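Local coordinates for protein beta 1-3 glucanase (Clostridium beijerinckii NCIMB 8052, PDB 5H4E) that probably hydrolyses the beta-1,3-linkages of beta-glucans, as a glycoside hydrolase family 64 domain, at residues A[162-167]-A[369-374]; A[174-179]-A[359-364]. All blocks are in the same frame, centred on the assembly; numbering follows the deposited sequence.

Contact 1 (A[162-167]-A[369-374])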
loop_
_atom_site.group_PDB
_atom_site.type_symbol
_atom_site.label_atom_id
_atom_site.label_comp_id
_atom_site.label_asym_id
_atom_site.label_seq_id
_atom_site.Cartn_x
_atom_site.Cartn_y
_atom_site.Cartn_z
ATOM N N TYR A 162 -4.789 2.730 12.137
ATOM C CA TYR A 162 -6.129 2.448 11.621
ATOM C C TYR A 162 -6.256 0.985 11.225
ATOM O O TYR A 162 -5.265 0.288 11.024
ATOM C CB TYR A 162 -6.497 3.384 10.447
ATOM C CG TYR A 162 -5.838 3.129 9.094
ATOM C CD1 TYR A 162 -6.597 3.052 7.937
ATOM C CD2 TYR A 162 -4.449 3.027 8.968
ATOM C CE1 TYR A 162 -5.991 2.859 6.687
ATOM C CE2 TYR A 162 -3.845 2.828 7.732
ATOM C CZ TYR A 162 -4.619 2.745 6.600
ATOM O OH TYR A 162 -4.010 2.547 5.362
ATOM N N ASN A 163 -7.490 0.508 11.203
ATOM C CA ASN A 163 -7.733 -0.893 10.914
ATOM C C ASN A 163 -9.088 -0.971 10.265
ATOM O O ASN A 163 -9.881 -0.023 10.362
ATOM C CB ASN A 163 -7.647 -1.758 12.196
ATOM C CG ASN A 163 -8.715 -1.416 13.236
ATOM O OD1 ASN A 163 -9.879 -1.815 13.120
ATOM N ND2 ASN A 163 -8.310 -0.711 14.279
ATOM N N ILE A 164 -9.356 -2.077 9.582
ATOM C CA ILE A 164 -10.592 -2.205 8.849
ATOM C C ILE A 164 -11.254 -3.517 9.235
ATOM O O ILE A 164 -10.589 -4.553 9.334
ATOM C CB ILE A 164 -10.342 -2.143 7.312
ATOM C CG1 ILE A 164 -9.664 -0.813 6.940
ATOM C CG2 ILE A 164 -11.653 -2.384 6.517
ATOM C CD1 ILE A 164 -9.148 -0.766 5.505
ATOM N N GLN A 165 -12.557 -3.456 9.472
ATOM C CA GLN A 165 -13.362 -4.662 9.652
ATOM C C GLN A 165 -14.215 -4.895 8.420
ATOM O O GLN A 165 -15.048 -4.062 8.087
ATOM C CB GLN A 165 -14.258 -4.545 10.885
ATOM C CG GLN A 165 -15.247 -5.720 11.035
ATOM C CD GLN A 165 -16.272 -5.481 12.138
ATOM O OE1 GLN A 165 -16.415 -4.361 12.632
ATOM N NE2 GLN A 165 -16.976 -6.538 12.540
ATOM N N LEU A 166 -14.024 -6.025 7.747
ATOM C CA LEU A 166 -14.832 -6.335 6.581
ATOM C C LEU A 166 -15.840 -7.408 6.950
ATOM O O LEU A 166 -15.475 -8.452 7.516
ATOM C CB LEU A 166 -13.967 -6.808 5.395
ATOM C CG LEU A 166 -14.766 -7.288 4.172
ATOM C CD1 LEU A 166 -15.632 -6.155 3.596
ATOM C CD2 LEU A 166 -13.856 -7.879 3.085
ATOM N N VAL A 167 -17.100 -7.143 6.625
ATOM C CA VAL A 167 -18.191 -8.038 6.980
ATOM C C VAL A 167 -18.906 -8.495 5.717
ATOM O O VAL A 167 -19.406 -7.670 4.938
ATOM C CB VAL A 167 -19.207 -7.350 7.930
ATOM C CG1 VAL A 167 -20.380 -8.296 8.246
ATOM C CG2 VAL A 167 -18.508 -6.876 9.206
ATOM N N ALA A 369 -17.959 -2.500 5.370
ATOM C CA ALA A 369 -16.711 -2.442 6.132
ATOM C C ALA A 369 -16.731 -1.268 7.094
ATOM O O ALA A 369 -17.340 -0.234 6.817
ATOM C CB ALA A 369 -15.484 -2.349 5.195
ATOM N N ILE A 370 -16.095 -1.451 8.247
ATOM C CA ILE A 370 -15.876 -0.352 9.180
ATOM C C ILE A 370 -14.425 0.108 9.088
ATOM O O ILE A 370 -13.509 -0.706 9.228
ATOM C CB ILE A 370 -16.146 -0.743 10.653
ATOM C CG1 ILE A 370 -17.554 -1.329 10.853
ATOM C CG2 ILE A 370 -15.867 0.449 11.568
ATOM C CD1 ILE A 370 -18.662 -0.383 10.549
ATOM N N ILE A 371 -14.206 1.398 8.862
ATOM C CA ILE A 371 -12.841 1.900 8.852
ATOM C C ILE A 371 -12.602 2.665 10.143
ATOM O O ILE A 371 -13.113 3.765 10.358
ATOM C CB ILE A 371 -12.568 2.744 7.615
ATOM C CG1 ILE A 371 -12.932 1.905 6.378
ATOM C CG2 ILE A 371 -11.092 3.151 7.556
ATOM C CD1 ILE A 371 -12.930 2.670 5.088
ATOM N N ASN A 372 -11.846 2.012 11.016
ATOM C CA ASN A 372 -11.557 2.503 12.347
ATOM C C ASN A 372 -10.329 3.382 12.343
ATOM O O ASN A 372 -9.218 2.881 12.237
ATOM C CB ASN A 372 -11.339 1.332 13.305
ATOM C CG ASN A 372 -12.598 0.540 13.545
ATOM O OD1 ASN A 372 -13.569 1.049 14.118
ATOM N ND2 ASN A 372 -12.600 -0.707 13.107
ATOM N N VAL A 373 -10.521 4.687 12.482
ATOM C CA VAL A 373 -9.380 5.590 12.420
ATOM C C VAL A 373 -9.069 6.110 13.824
ATOM O O VAL A 373 -9.954 6.585 14.534
ATOM C CB VAL A 373 -9.626 6.746 11.398
ATOM C CG1 VAL A 373 -9.751 6.162 9.977
ATOM C CG2 VAL A 373 -10.866 7.616 11.761
ATOM N N GLY A 374 -7.807 5.986 14.232
ATOM C CA GLY A 374 -7.458 6.214 15.619
ATOM C C GLY A 374 -6.332 7.199 15.849
ATOM O O GLY A 374 -5.971 7.961 14.952
HETATM O O HOH W 1 -14.475 -2.778 14.000
#

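Contact 2 (A[174-179]-A[359-364])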
loop_
_atom_site.group_PDB
_atom_site.type_symbol
_atom_site.label_atom_id
_atom_site.label_comp_id
_atom_site.label_asym_id
_atom_site.label_seq_id
_atom_site.Cartn_x
_atom_site.Cartn_y
_atom_site.Cartn_z
ATOM N N LYS A 174 -13.825 -10.237 9.516
ATOM C CA LYS A 174 -12.414 -10.131 9.873
ATOM C C LYS A 174 -11.975 -8.678 10.023
ATOM O O LYS A 174 -12.519 -7.791 9.377
ATOM C CB LYS A 174 -11.536 -10.820 8.824
ATOM C CG LYS A 174 -11.760 -12.324 8.701
ATOM C CD LYS A 174 -11.449 -13.044 10.006
ATOM C CE LYS A 174 -9.972 -12.973 10.359
ATOM N NZ LYS A 174 -9.658 -13.756 11.601
ATOM N N THR A 175 -10.975 -8.460 10.871
ATOM C CA THR A 175 -10.433 -7.128 11.133
ATOM C C THR A 175 -8.911 -7.148 11.032
ATOM O O THR A 175 -8.242 -7.844 11.800
ATOM C CB THR A 175 -10.849 -6.610 12.533
ATOM O OG1 THR A 175 -12.277 -6.550 12.607
ATOM C CG2 THR A 175 -10.278 -5.208 12.803
ATOM N N TYR A 176 -8.371 -6.396 10.075
ATOM C CA TYR A 176 -6.924 -6.289 9.902
ATOM C C TYR A 176 -6.488 -4.829 9.960
ATOM O O TYR A 176 -7.142 -3.956 9.383
ATOM C CB TYR A 176 -6.467 -6.886 8.572
ATOM C CG TYR A 176 -6.701 -8.368 8.405
ATOM C CD1 TYR A 176 -6.783 -9.214 9.507
ATOM C CD2 TYR A 176 -6.811 -8.927 7.139
ATOM C CE1 TYR A 176 -6.985 -10.579 9.349
ATOM C CE2 TYR A 176 -7.012 -10.295 6.968
ATOM C CZ TYR A 176 -7.102 -11.111 8.084
ATOM O OH TYR A 176 -7.304 -12.469 7.941
ATOM N N GLY A 177 -5.381 -4.577 10.652
ATOM C CA GLY A 177 -4.785 -3.253 10.690
ATOM C C GLY A 177 -3.893 -3.071 11.901
ATOM O O GLY A 177 -3.481 -4.059 12.528
ATOM N N ASP A 178 -3.568 -1.816 12.212
ATOM C CA ASP A 178 -2.650 -1.497 13.309
ATOM C C ASP A 178 -3.239 -1.802 14.668
ATOM O O ASP A 178 -4.450 -1.690 14.864
ATOM C CB ASP A 178 -2.272 -0.013 13.292
ATOM C CG ASP A 178 -1.791 0.450 11.940
ATOM O OD1 ASP A 178 -1.047 -0.310 11.289
ATOM O OD2 ASP A 178 -2.182 1.553 11.521
ATOM N N THR A 179 -2.373 -2.116 15.623
ATOM C CA THR A 179 -2.773 -2.150 17.028
ATOM C C THR A 179 -1.945 -1.144 17.801
ATOM O O THR A 179 -0.746 -1.015 17.556
ATOM C CB THR A 179 -2.577 -3.533 17.666
ATOM O OG1 THR A 179 -1.176 -3.850 17.675
ATOM C CG2 THR A 179 -3.326 -4.578 16.881
ATOM N N SER A 359 -2.429 -7.090 4.993
ATOM C CA SER A 359 -3.660 -6.698 5.659
ATOM C C SER A 359 -4.874 -6.842 4.744
ATOM O O SER A 359 -5.944 -6.297 5.033
ATOM C CB SER A 359 -3.533 -5.246 6.125
ATOM O OG SER A 359 -3.174 -4.438 5.011
ATOM N N THR A 360 -4.715 -7.552 3.630
ATOM C CA THR A 360 -5.814 -7.651 2.672
ATOM C C THR A 360 -6.977 -8.444 3.240
ATOM O O THR A 360 -6.806 -9.581 3.668
ATOM C CB THR A 360 -5.387 -8.310 1.342
ATOM O OG1 THR A 360 -4.475 -7.448 0.649
ATOM C CG2 THR A 360 -6.628 -8.534 0.446
ATOM N N LEU A 361 -8.146 -7.815 3.247
ATOM C CA LEU A 361 -9.420 -8.474 3.528
ATOM C C LEU A 361 -10.116 -8.757 2.205
ATOM O O LEU A 361 -10.070 -7.936 1.290
ATOM C CB LEU A 361 -10.312 -7.593 4.417
ATOM C CG LEU A 361 -9.753 -7.218 5.793
ATOM C CD1 LEU A 361 -10.220 -5.832 6.196
ATOM C CD2 LEU A 361 -10.194 -8.228 6.820
ATOM N N HIS A 362 -10.768 -9.913 2.100
ATOM C CA HIS A 362 -11.418 -10.293 0.851
ATOM C C HIS A 362 -12.615 -11.199 1.092
ATOM O O HIS A 362 -12.541 -12.123 1.906
ATOM C CB HIS A 362 -10.421 -10.993 -0.071
ATOM C CG HIS A 362 -11.059 -11.751 -1.191
ATOM N ND1 HIS A 362 -11.779 -11.137 -2.195
ATOM C CD2 HIS A 362 -11.069 -13.076 -1.475
ATOM C CE1 HIS A 362 -12.214 -12.052 -3.043
ATOM N NE2 HIS A 362 -11.795 -13.236 -2.630
ATOM N N VAL A 363 -13.710 -10.931 0.384
ATOM C CA VAL A 363 -14.859 -11.835 0.393
ATOM C C VAL A 363 -15.686 -11.655 -0.881
ATOM O O VAL A 363 -15.770 -10.559 -1.450
ATOM C CB VAL A 363 -15.761 -11.620 1.635
ATOM C CG1 VAL A 363 -16.562 -10.339 1.497
ATOM C CG2 VAL A 363 -16.691 -12.828 1.843
ATOM N N ALA A 364 -16.291 -12.747 -1.330
ATOM C CA ALA A 364 -17.036 -12.747 -2.585
ATOM C C ALA A 364 -18.259 -11.851 -2.498
ATOM O O ALA A 364 -18.648 -11.209 -3.478
ATOM C CB ALA A 364 -17.462 -14.171 -2.946
HETATM O O HOH W 2 -6.844 -3.894 6.297
#

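Contact 1 (A[162-167]-A[369-374])
Asn-372 and Asn-163 face each other as a hydrogen-bonded pair of two antiparallel strands, joined both through their backbones and through their side-chain amides. Asn-372 CB lies 3.5 Å from Asn-163 OD1, and Asn-372 CG, set beside the backbone N and anti to the carbonyl carbon (chi1 -68°), is 3.6 Å from the same oxygen. At the tip, Asn-372 ND2 donates to Asn-163 OD1 over 2.9 Å; the bond is bent (139° at the hydrogen), and the amide planes are 39° apart. Asn-372 ND2 also donates to a water 2.9 Å away, and that water in turn donates to Gln-165 OE1, so the polar tips on this face form a short chain. The other branch, Asn-372 OD1, is taken up by Asn-16. Gln-165, extended beyond CG, lies alongside Ile-370 and brings OE1 to 3.7 Å from Ile-370 CG1, while its NE2 bonds to Asn-173. The face of Asn-163, Gln-165, Ile-370 and Asn-372 is partly exposed; the other is buried and mostly apolar, with the CB of Ala-369 4.1 Å from both Ile-164 CG2 and Leu-166 CD1. Strand 162-168 is followed in the sheet by 173-177, and 366-374 by 9-16, whose Lys-14 touches Ile-370 and Asn-372. On the buried side, Ile-371 and Val-373 pack on Met-97, Ile-99 and Tyr-101 of strand 95-101, which belongs to the larger antiparallel sheet.

Contact 2 (A[174-179]-A[359-364])
Leu-361 lays its CD2 methyl over one face of the Tyr-176 ring, 3.9 Å from the ring centroid and 28° off the normal, a CH-pi contact in which the two side chains are obliquely crossed. The methyl also reaches back to the strand carrying the ring, with Leu-361 CD2 3.5 Å from both CB and O of Lys-174. Along its edge the same ring meets backbone carbonyls: Ser-359 O lies in the ring plane, 3.5 Å from Tyr-176 CD2, and Thr-360 O stands near that plane, 3.4 Å from Tyr-176 CE2. This approach is consistent with the slightly positive rim of an aromatic ring, although no direct hydrogen bond joins the segments. A water supplies the polar link instead, donating to Tyr-176 O at 3.1 Å and to Ser-359 O at 2.9 Å. The ring starts from a CG set beside its backbone N (chi1 -64°), on a side chain that leaves the strand toward 359-364. In the next shell, Ser-359 is tied through OG to Thr-152 O, and Thr-360 OG1 to Ser-358. Lys-174 bends away from the leucine, and its NZ forms a salt bridge with Glu-343. Leu-361 is backed by Ile-164 and Leu-166 of strand 162-168 and by Ile-150 of strand 147-151. Strand 361-363 pairs with 147-151 in the larger antiparallel sheet, whereas 174-177 lies at the edge of the five-stranded mixed sheet, so the contact bridges that edge and strand 361-363.

In the fold
The two contacts lie side by side, their centres about 8 Å apart. Strand 162-168 of contact 1 and strand 173-177 of contact 2 follow each other in the chain and are neighbours in the mixed sheet, where Leu-166 N and Ile-164 N probably bond to Lys-174 O and Tyr-176 O. Along the chain the segments come in the order 162-167, 174-179, 359-364, 369-374, so contact 2 falls within the span enclosed by contact 1. Contact 1 is pairing inside that sheet; contact 2 reaches across to the second one. Together they bring the chain's C-terminal end back onto earlier strands, after an intervening region that contains all the chain's helices.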